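Local coordinates for regulatory protein YycH-like domain-containing protein (Eubacterium rectale, PDB 5COZ) that is of unknown function but resembles YycH-like regulatory proteins and is probably exported as a lipoprotein, at residues P147-D152 and Y324-Q329; S139-Y144 and Y190-K195; V284-K289 and L343-D348. All blocks are in the same frame, centred on the assembly; numbering follows the deposited sequence. Where two conformers were deposited one is given.

Interaction 1: P147-D152 and Y324-Q329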
loop_
_atom_site.group_PDB
_atom_site.type_symbol
_atom_site.label_atom_id
_atom_site.label_comp_id
_atom_site.label_asym_id
_atom_site.label_seq_id
_atom_site.Cartn_x
_atom_site.Cartn_y
_atom_site.Cartn_z
ATOM N N PRO A 147 6.591 7.758 -8.808
ATOM C CA PRO A 147 7.294 7.157 -9.963
ATOM C C PRO A 147 8.604 6.431 -9.645
ATOM O O PRO A 147 9.164 5.811 -10.546
ATOM C CB PRO A 147 7.604 8.392 -10.824
ATOM C CG PRO A 147 7.883 9.491 -9.797
ATOM C CD PRO A 147 7.109 9.122 -8.531
ATOM N N PHE A 148 9.090 6.497 -8.399
ATOM C CA PHE A 148 10.410 5.943 -8.088
ATOM C C PHE A 148 10.431 4.913 -6.964
ATOM O O PHE A 148 11.472 4.282 -6.738
ATOM C CB PHE A 148 11.364 7.088 -7.675
ATOM C CG PHE A 148 11.431 8.249 -8.641
ATOM C CD1 PHE A 148 11.766 8.048 -9.976
ATOM C CD2 PHE A 148 11.193 9.550 -8.208
ATOM C CE1 PHE A 148 11.831 9.131 -10.872
ATOM C CE2 PHE A 148 11.284 10.631 -9.093
ATOM C CZ PHE A 148 11.591 10.412 -10.424
ATOM N N ASN A 149 9.306 4.737 -6.264
ATOM C CA ASN A 149 9.223 3.843 -5.098
ATOM C C ASN A 149 10.251 4.275 -4.037
ATOM O O ASN A 149 10.979 3.438 -3.485
ATOM C CB ASN A 149 9.380 2.364 -5.467
ATOM C CG ASN A 149 8.853 1.475 -4.372
ATOM O OD1 ASN A 149 7.973 1.903 -3.595
ATOM N ND2 ASN A 149 9.332 0.220 -4.311
ATOM N N ASP A 150 10.240 5.591 -3.761
ATOM C CA ASP A 150 11.172 6.236 -2.840
ATOM C C ASP A 150 11.174 5.560 -1.456
ATOM O O ASP A 150 12.243 5.474 -0.836
ATOM C CB ASP A 150 10.832 7.734 -2.715
ATOM C CG ASP A 150 11.029 8.541 -3.991
ATOM O OD1 ASP A 150 12.168 8.560 -4.515
ATOM O OD2 ASP A 150 10.060 9.201 -4.433
ATOM N N LYS A 151 10.027 5.031 -1.001
ATOM C CA LYS A 151 9.946 4.386 0.316
ATOM C C LYS A 151 10.898 3.216 0.491
ATOM O O LYS A 151 11.295 2.898 1.621
ATOM C CB LYS A 151 8.508 3.890 0.626
ATOM C CG LYS A 151 8.004 2.706 -0.230
ATOM C CD LYS A 151 6.543 2.370 0.088
ATOM C CE LYS A 151 6.140 1.006 -0.489
ATOM N NZ LYS A 151 5.925 1.088 -1.946
ATOM N N ASP A 152 11.223 2.520 -0.589
ATOM C CA ASP A 152 12.020 1.305 -0.484
ATOM C C ASP A 152 13.355 1.509 0.250
ATOM O O ASP A 152 13.778 0.600 0.965
ATOM C CB ASP A 152 12.283 0.722 -1.875
ATOM C CG ASP A 152 12.964 -0.635 -1.848
ATOM O OD1 ASP A 152 12.361 -1.590 -1.319
ATOM O OD2 ASP A 152 14.133 -0.719 -2.285
ATOM N N TYR A 324 5.413 -5.892 -10.034
ATOM C CA TYR A 324 6.053 -4.599 -9.846
ATOM C C TYR A 324 7.474 -4.737 -10.324
ATOM O O TYR A 324 8.136 -5.738 -9.990
ATOM C CB TYR A 324 6.025 -4.193 -8.360
ATOM C CG TYR A 324 4.623 -4.100 -7.792
ATOM C CD1 TYR A 324 4.029 -5.198 -7.168
ATOM C CD2 TYR A 324 3.940 -2.886 -7.766
ATOM C CE1 TYR A 324 2.768 -5.101 -6.571
ATOM C CE2 TYR A 324 2.675 -2.781 -7.182
ATOM C CZ TYR A 324 2.114 -3.878 -6.553
ATOM O OH TYR A 324 0.860 -3.790 -5.996
ATOM N N TYR A 325 7.939 -3.762 -11.140
ATOM C CA TYR A 325 9.293 -3.841 -11.644
ATOM C C TYR A 325 9.878 -2.466 -11.814
ATOM O O TYR A 325 9.146 -1.488 -11.874
ATOM C CB TYR A 325 9.321 -4.634 -12.984
ATOM C CG TYR A 325 8.651 -3.920 -14.143
ATOM C CD1 TYR A 325 7.283 -4.042 -14.369
ATOM C CD2 TYR A 325 9.399 -3.170 -15.052
ATOM C CE1 TYR A 325 6.670 -3.408 -15.456
ATOM C CE2 TYR A 325 8.799 -2.527 -16.131
ATOM C CZ TYR A 325 7.432 -2.640 -16.321
ATOM O OH TYR A 325 6.850 -2.012 -17.414
ATOM N N TYR A 326 11.203 -2.402 -11.960
ATOM C CA TYR A 326 11.902 -1.161 -12.248
ATOM C C TYR A 326 12.443 -1.179 -13.657
ATOM O O TYR A 326 12.862 -2.231 -14.129
ATOM C CB TYR A 326 13.116 -0.986 -11.304
ATOM C CG TYR A 326 12.756 -0.864 -9.856
ATOM C CD1 TYR A 326 12.169 0.299 -9.361
ATOM C CD2 TYR A 326 13.064 -1.884 -8.955
ATOM C CE1 TYR A 326 11.859 0.431 -8.011
ATOM C CE2 TYR A 326 12.747 -1.768 -7.597
ATOM C CZ TYR A 326 12.157 -0.601 -7.130
ATOM O OH TYR A 326 11.822 -0.463 -5.796
ATOM N N GLN A 327 12.451 -0.025 -14.318
ATOM C CA GLN A 327 13.134 0.094 -15.593
ATOM C C GLN A 327 14.056 1.292 -15.523
ATOM O O GLN A 327 13.648 2.376 -15.116
ATOM C CB GLN A 327 12.182 0.194 -16.786
ATOM C CG GLN A 327 12.940 0.206 -18.116
ATOM C CD GLN A 327 12.019 0.039 -19.303
ATOM O OE1 GLN A 327 10.942 0.639 -19.364
ATOM N NE2 GLN A 327 12.421 -0.808 -20.237
ATOM N N ASN A 328 15.282 1.091 -15.983
ATOM C CA ASN A 328 16.331 2.109 -15.948
ATOM C C ASN A 328 16.252 2.916 -17.240
ATOM O O ASN A 328 16.882 2.577 -18.248
ATOM C CB ASN A 328 17.668 1.388 -15.778
ATOM C CG ASN A 328 18.764 2.263 -15.286
ATOM O OD1 ASN A 328 18.536 3.418 -14.872
ATOM N ND2 ASN A 328 19.999 1.737 -15.326
ATOM N N GLN A 329 15.397 3.944 -17.221
ATOM C CA GLN A 329 15.064 4.686 -18.432
ATOM C C GLN A 329 15.959 5.883 -18.689
ATOM O O GLN A 329 16.392 6.553 -17.760
ATOM C CB GLN A 329 13.610 5.146 -18.357
ATOM C CG GLN A 329 12.639 3.969 -18.370
ATOM C CD GLN A 329 11.184 4.388 -18.412
ATOM O OE1 GLN A 329 10.836 5.578 -18.258
ATOM N NE2 GLN A 329 10.312 3.396 -18.614
#
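A chi1 of -161° at N149 lays CG opposite the backbone nitrogen and carries the amide to Y326, whose CG is turned anti to its own carbonyl carbon so that the ring reaches out from strand 314-330 and sets its hydroxyl at the amide. N149 ND2 donates to Y326 OH at 3.0 Å, nearly straight at 162°, and the hydroxyl lies close to the amide plane. The side chains run nearly perpendicular to each other, but their flat groups are only 29° apart. Along the ring edge, near its plane, N149 CB comes to 4.0 Å of Y326 CE1, and F148 O sits 4.1 Å from that same carbon. D152 adds a lighter touch, its CG 4.1 Å from Y326 OH.

The loop end is braced locally. K151 NZ gives a 2.8 Å hydrogen bond to N149 OD1, while D152 N bonds back to N149 O where the short 3-10 turn begins. Nearby, P147 pairs through its backbone with A342 of strand 338-348, and K340 makes a cation-pi contact with the Y326 ring. The loop between helices 130-137 and 165-178 is tied here to strand 314-330 of the mixed sheet. Because K151 holds the amide oxygen and Y326 takes its N-H, the flip of N149 is fixed, and the lysine charge would probably polarise the amide and strengthen it as a donor.

Interaction 2: S139-Y144 and Y190-K195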
loop_
_atom_site.group_PDB
_atom_site.type_symbol
_atom_site.label_atom_id
_atom_site.label_comp_id
_atom_site.label_asym_id
_atom_site.label_seq_id
_atom_site.Cartn_x
_atom_site.Cartn_y
_atom_site.Cartn_z
ATOM N N SER A 139 9.035 15.437 4.607
ATOM C CA SER A 139 10.408 14.984 4.640
ATOM C C SER A 139 10.750 14.157 3.395
ATOM O O SER A 139 9.970 14.156 2.438
ATOM C CB SER A 139 10.637 14.184 5.932
ATOM O OG SER A 139 10.364 15.006 7.061
ATOM N N LYS A 140 11.899 13.467 3.381
ATOM C CA LYS A 140 12.349 12.695 2.223
ATOM C C LYS A 140 11.431 11.489 1.951
ATOM O O LYS A 140 11.266 11.079 0.786
ATOM C CB LYS A 140 13.807 12.241 2.433
ATOM C CG LYS A 140 14.552 11.880 1.158
ATOM C CD LYS A 140 16.019 11.570 1.451
ATOM C CE LYS A 140 16.765 11.057 0.247
ATOM N NZ LYS A 140 17.126 12.152 -0.695
ATOM N N PHE A 141 10.845 10.915 3.021
ATOM C CA PHE A 141 9.967 9.765 2.861
ATOM C C PHE A 141 8.706 10.160 2.110
ATOM O O PHE A 141 8.131 11.222 2.356
ATOM C CB PHE A 141 9.602 9.191 4.246
ATOM C CG PHE A 141 8.717 7.971 4.221
ATOM C CD1 PHE A 141 9.231 6.732 3.877
ATOM C CD2 PHE A 141 7.354 8.075 4.481
ATOM C CE1 PHE A 141 8.420 5.590 3.877
ATOM C CE2 PHE A 141 6.537 6.930 4.473
ATOM C CZ PHE A 141 7.079 5.703 4.161
ATOM N N GLY A 142 8.245 9.246 1.262
ATOM C CA GLY A 142 7.007 9.414 0.509
ATOM C C GLY A 142 6.314 8.072 0.446
ATOM O O GLY A 142 6.972 7.027 0.455
ATOM N N THR A 143 4.986 8.081 0.427
ATOM C CA THR A 143 4.223 6.855 0.484
ATOM C C THR A 143 3.862 6.274 -0.884
ATOM O O THR A 143 3.281 5.189 -0.889
ATOM C CB THR A 143 2.915 7.081 1.269
ATOM O OG1 THR A 143 2.126 8.045 0.567
ATOM C CG2 THR A 143 3.165 7.558 2.721
ATOM N N TYR A 144 4.074 7.001 -2.001
ATOM C CA TYR A 144 3.614 6.530 -3.307
ATOM C C TYR A 144 4.618 5.643 -3.995
ATOM O O TYR A 144 5.807 5.957 -4.071
ATOM C CB TYR A 144 3.304 7.712 -4.240
ATOM C CG TYR A 144 2.132 8.543 -3.780
ATOM C CD1 TYR A 144 2.296 9.562 -2.846
ATOM C CD2 TYR A 144 0.861 8.331 -4.297
ATOM C CE1 TYR A 144 1.206 10.299 -2.384
ATOM C CE2 TYR A 144 -0.234 9.070 -3.854
ATOM C CZ TYR A 144 -0.055 10.060 -2.907
ATOM O OH TYR A 144 -1.147 10.794 -2.489
ATOM N N TYR A 190 8.973 0.797 7.614
ATOM C CA TYR A 190 9.905 1.814 7.131
ATOM C C TYR A 190 10.480 2.541 8.324
ATOM O O TYR A 190 9.755 2.874 9.272
ATOM C CB TYR A 190 9.156 2.773 6.166
ATOM C CG TYR A 190 8.576 2.002 4.995
ATOM C CD1 TYR A 190 9.369 1.663 3.906
ATOM C CD2 TYR A 190 7.282 1.494 5.043
ATOM C CE1 TYR A 190 8.893 0.841 2.888
ATOM C CE2 TYR A 190 6.778 0.697 4.010
ATOM C CZ TYR A 190 7.601 0.356 2.950
ATOM O OH TYR A 190 7.159 -0.428 1.920
ATOM N N VAL A 191 11.802 2.711 8.338
ATOM C CA VAL A 191 12.516 3.352 9.445
ATOM C C VAL A 191 12.891 4.773 9.052
ATOM O O VAL A 191 13.767 4.997 8.195
ATOM C CB VAL A 191 13.752 2.525 9.855
ATOM C CG1 VAL A 191 14.469 3.205 11.033
ATOM C CG2 VAL A 191 13.359 1.082 10.234
ATOM N N LEU A 192 12.215 5.750 9.670
ATOM C CA LEU A 192 12.437 7.153 9.332
ATOM C C LEU A 192 13.348 7.765 10.395
ATOM O O LEU A 192 12.899 8.407 11.355
ATOM C CB LEU A 192 11.095 7.880 9.224
ATOM C CG LEU A 192 10.298 7.731 7.909
ATOM C CD1 LEU A 192 10.002 6.269 7.538
ATOM C CD2 LEU A 192 9.003 8.506 8.013
ATOM N N ASP A 193 14.648 7.504 10.236
ATOM C CA ASP A 193 15.667 8.038 11.138
ATOM C C ASP A 193 16.286 9.305 10.483
ATOM O O ASP A 193 15.624 9.943 9.657
ATOM C CB ASP A 193 16.731 6.956 11.417
ATOM C CG ASP A 193 17.506 6.482 10.191
ATOM O OD1 ASP A 193 17.132 6.865 9.069
ATOM O OD2 ASP A 193 18.497 5.752 10.363
ATOM N N ASP A 194 17.558 9.642 10.783
ATOM C CA ASP A 194 18.170 10.850 10.209
ATOM C C ASP A 194 18.186 10.850 8.666
ATOM O O ASP A 194 18.305 11.926 8.082
ATOM C CB ASP A 194 19.587 11.026 10.743
ATOM C CG ASP A 194 20.500 9.910 10.326
ATOM O OD1 ASP A 194 20.403 8.829 10.910
ATOM O OD2 ASP A 194 21.254 10.095 9.353
ATOM N N LYS A 195 18.062 9.664 8.018
ATOM C CA LYS A 195 18.039 9.582 6.540
ATOM C C LYS A 195 16.756 10.232 6.005
ATOM O O LYS A 195 16.696 10.641 4.840
ATOM C CB LYS A 195 18.134 8.133 6.055
ATOM C CG LYS A 195 19.415 7.398 6.442
ATOM C CD LYS A 195 20.703 8.115 6.018
ATOM C CE LYS A 195 21.933 7.293 6.334
ATOM N NZ LYS A 195 22.137 7.126 7.806
#
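K195 N, in the residue that meets K140 across this contact, donates to D193 OD1 at 3.1 Å, closing an Asx turn just beyond strand 188-192. The oxygen is met from above the carboxylate plane, while the other oxygen of D193 makes a salt bridge to K158. The strand belongs to the antiparallel sheet of the protein, where it pairs with strand 211-220, and loop 139-144 folds its one large apolar side chain onto it.

K140 passes over the turn with its aliphatic part: K140 CD lies 3.6 Å from K195 O, a packing contact. The side chain of K195 turns off elsewhere; it lies about 9 Å from the bound sodium ion, whose ligands include Q208 and D210.

F141 does most of the work. Its CG is anti to the backbone nitrogen (chi1 -179°), which lays the ring against L192 and Y190, residues two apart on the strand that both direct their CB toward the loop. L192 CD1 stands over one face of the ring, nearer the ring's border than its centre, in a CH-pi contact 4.0 Å from the F141 centroid. L192 CD2 closes on the root of the ring, 3.8 Å from F141 CG. The Y190 ring lies obliquely, its plane at 48° to that of F141, and its hydroxyl is held by E188. V213 and F215 of strand 211-220 also touch F141, whose backbone nitrogen is hydrogen-bonded to N196 OD1. At the far end of the ring, F141 CE1 rests 3.7 Å from Y190 CB.

Interaction 3: V284-K289 and L343-D348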
loop_
_atom_site.group_PDB
_atom_site.type_symbol
_atom_site.label_atom_id
_atom_site.label_comp_id
_atom_site.label_asym_id
_atom_site.label_seq_id
_atom_site.Cartn_x
_atom_site.Cartn_y
_atom_site.Cartn_z
ATOM N N VAL A 284 7.783 -11.995 -18.287
ATOM C CA VAL A 284 9.140 -11.948 -18.842
ATOM C C VAL A 284 9.064 -11.851 -20.372
ATOM O O VAL A 284 9.847 -11.106 -20.967
ATOM C CB VAL A 284 9.958 -13.155 -18.361
ATOM C CG1 VAL A 284 11.154 -13.452 -19.274
ATOM C CG2 VAL A 284 10.395 -12.963 -16.918
ATOM N N ASP A 285 8.136 -12.596 -21.020
ATOM C CA ASP A 285 8.029 -12.525 -22.472
ATOM C C ASP A 285 7.677 -11.089 -22.898
ATOM O O ASP A 285 8.224 -10.601 -23.889
ATOM C CB ASP A 285 6.995 -13.531 -22.969
ATOM C CG ASP A 285 7.123 -13.872 -24.438
ATOM O OD1 ASP A 285 8.255 -14.265 -24.875
ATOM O OD2 ASP A 285 6.090 -13.832 -25.144
ATOM N N LYS A 286 6.814 -10.403 -22.118
ATOM C CA LYS A 286 6.436 -9.016 -22.409
ATOM C C LYS A 286 7.627 -8.080 -22.213
ATOM O O LYS A 286 7.938 -7.269 -23.080
ATOM C CB LYS A 286 5.273 -8.584 -21.493
ATOM C CG LYS A 286 4.807 -7.126 -21.690
ATOM C CD LYS A 286 5.284 -6.179 -20.573
ATOM C CE LYS A 286 4.507 -4.879 -20.581
ATOM N NZ LYS A 286 5.091 -3.871 -19.651
ATOM N N LEU A 287 8.272 -8.174 -21.048
ATOM C CA LEU A 287 9.374 -7.285 -20.679
ATOM C C LEU A 287 10.545 -7.406 -21.623
ATOM O O LEU A 287 11.202 -6.407 -21.874
ATOM C CB LEU A 287 9.811 -7.541 -19.240
ATOM C CG LEU A 287 8.752 -7.199 -18.157
ATOM C CD1 LEU A 287 9.230 -7.607 -16.777
ATOM C CD2 LEU A 287 8.389 -5.721 -18.171
ATOM N N LYS A 288 10.773 -8.596 -22.213
ATOM C CA LYS A 288 11.861 -8.760 -23.193
ATOM C C LYS A 288 11.676 -7.852 -24.386
ATOM O O LYS A 288 12.678 -7.476 -25.000
ATOM C CB LYS A 288 11.950 -10.220 -23.669
ATOM C CG LYS A 288 12.613 -11.154 -22.665
ATOM C CD LYS A 288 12.582 -12.589 -23.250
ATOM C CE LYS A 288 13.276 -13.612 -22.403
ATOM N NZ LYS A 288 13.223 -14.967 -23.040
ATOM N N LYS A 289 10.423 -7.484 -24.704
ATOM C CA LYS A 289 10.081 -6.621 -25.850
ATOM C C LYS A 289 10.332 -5.146 -25.565
ATOM O O LYS A 289 10.288 -4.334 -26.505
ATOM C CB LYS A 289 8.597 -6.788 -26.215
ATOM C CG LYS A 289 8.187 -8.191 -26.669
ATOM C CD LYS A 289 6.679 -8.211 -26.899
ATOM C CE LYS A 289 6.144 -9.548 -27.338
ATOM N NZ LYS A 289 5.928 -10.456 -26.187
ATOM N N LEU A 343 7.504 0.737 -12.064
ATOM C CA LEU A 343 6.417 0.447 -12.980
ATOM C C LEU A 343 5.696 -0.826 -12.537
ATOM O O LEU A 343 6.101 -1.473 -11.561
ATOM C CB LEU A 343 7.004 0.290 -14.381
ATOM C CG LEU A 343 7.720 1.541 -14.940
ATOM C CD1 LEU A 343 8.505 1.196 -16.190
ATOM C CD2 LEU A 343 6.720 2.662 -15.252
ATOM N N TYR A 344 4.595 -1.167 -13.227
ATOM C CA TYR A 344 3.880 -2.373 -12.838
ATOM C C TYR A 344 3.038 -2.862 -14.005
ATOM O O TYR A 344 2.690 -2.098 -14.916
ATOM C CB TYR A 344 3.004 -2.114 -11.579
ATOM C CG TYR A 344 1.829 -1.212 -11.868
ATOM C CD1 TYR A 344 1.991 0.165 -11.996
ATOM C CD2 TYR A 344 0.548 -1.729 -11.993
ATOM C CE1 TYR A 344 0.917 0.991 -12.343
ATOM C CE2 TYR A 344 -0.538 -0.909 -12.284
ATOM C CZ TYR A 344 -0.347 0.444 -12.471
ATOM O OH TYR A 344 -1.443 1.203 -12.785
ATOM N N ASP A 345 2.685 -4.157 -13.933
ATOM C CA ASP A 345 1.783 -4.813 -14.858
ATOM C C ASP A 345 0.736 -5.555 -14.042
ATOM O O ASP A 345 0.996 -5.944 -12.898
ATOM C CB ASP A 345 2.543 -5.747 -15.797
ATOM C CG ASP A 345 3.186 -4.998 -16.964
ATOM O OD1 ASP A 345 2.459 -4.248 -17.672
ATOM O OD2 ASP A 345 4.413 -5.171 -17.184
ATOM N N VAL A 346 -0.456 -5.736 -14.613
ATOM C CA VAL A 346 -1.564 -6.372 -13.907
ATOM C C VAL A 346 -2.182 -7.436 -14.782
ATOM O O VAL A 346 -2.439 -7.180 -15.958
ATOM C CB VAL A 346 -2.651 -5.348 -13.477
ATOM C CG1 VAL A 346 -3.711 -6.020 -12.600
ATOM C CG2 VAL A 346 -2.056 -4.165 -12.724
ATOM N N TYR A 347 -2.439 -8.601 -14.201
ATOM C CA TYR A 347 -3.066 -9.722 -14.886
ATOM C C TYR A 347 -4.329 -10.143 -14.186
ATOM O O TYR A 347 -4.334 -10.245 -12.965
ATOM C CB TYR A 347 -2.098 -10.924 -14.893
ATOM C CG TYR A 347 -0.883 -10.698 -15.750
ATOM C CD1 TYR A 347 0.216 -9.981 -15.270
ATOM C CD2 TYR A 347 -0.794 -11.256 -17.022
ATOM C CE1 TYR A 347 1.323 -9.740 -16.084
ATOM C CE2 TYR A 347 0.310 -11.037 -17.832
ATOM C CZ TYR A 347 1.362 -10.277 -17.362
ATOM O OH TYR A 347 2.425 -10.108 -18.204
ATOM N N ASP A 348 -5.361 -10.467 -14.952
ATOM C CA ASP A 348 -6.538 -11.130 -14.389
ATOM C C ASP A 348 -6.026 -12.455 -13.774
ATOM O O ASP A 348 -5.347 -13.235 -14.467
ATOM C CB ASP A 348 -7.556 -11.351 -15.518
ATOM C CG ASP A 348 -8.822 -12.103 -15.149
ATOM O OD1 ASP A 348 -8.735 -13.057 -14.329
ATOM O OD2 ASP A 348 -9.884 -11.795 -15.743
HETATM O O HOH W 1 4.036 -1.641 -17.533
#
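K286 starts toward D345 from its very first bond, CB pointing across from the helix to the strand. CG continues anti to the backbone nitrogen (chi1 179°), and then the chain bends at chi2 (-104°), a value away from the usual staggered positions, before running on extended. K286 CD passes 3.6 Å from D345 OD2. CE comes closer to the carboxylate, 3.4 Å from D345 OD2, and the tip completes the approach: K286 NZ makes a salt bridge and hydrogen bond to D345 OD2 at 2.9 Å, using the syn lone pair of that oxygen. The same nitrogen reaches D345 OD1 at 3.3 Å, a weak second bond, so the ammonium faces the carboxylate unevenly. K286 was built in two conformers, and this bridge is described for one of them.

A water adds to the tip. It donates to Y344 O at 3.0 Å and accepts a weak bond from K286 NZ, linking the lysine to the strand backbone beside D345. L287 runs alongside the aspartate, pointing the other way, its CD2 4.1 Å from D345 OD2. Two further acids, E283 and E354, bring like charges close to the D345 oxygens, so the lysine probably relieves a local crowd of negative charge. Were D345 replaced by an alanine, the K286 ammonium would probably lose this mate and the end of its chain be freer to swing.

Helix 276-288 lies against the mixed sheet here, where strand 338-348 runs antiparallel to strand 314-330. Y325 of the latter touches K286, L287 and D345, and L287 also reaches I296 and V298 of strand 295-311.

How the interactions relate
Interactions 1 and 3 share the mixed sheet: Y325 O receives L343 N in a probable hydrogen bond between neighbouring strands, and Y325 bridges the two contacts. Interaction 2 belongs to the other sheet and touches interaction 1 through K151, which packs on F141 and Y190. It has no touch with interaction 3. The chemistry follows place. Interaction 2, largely buried, is apolar around one aromatic ring, with lysines at its exposed margin. Interaction 3 sets a buried aspartate against a partly exposed lysine, between helix and strand. Interaction 1, only partly buried, is a lean polar link, one neutral hydrogen bond where a loop meets a strand.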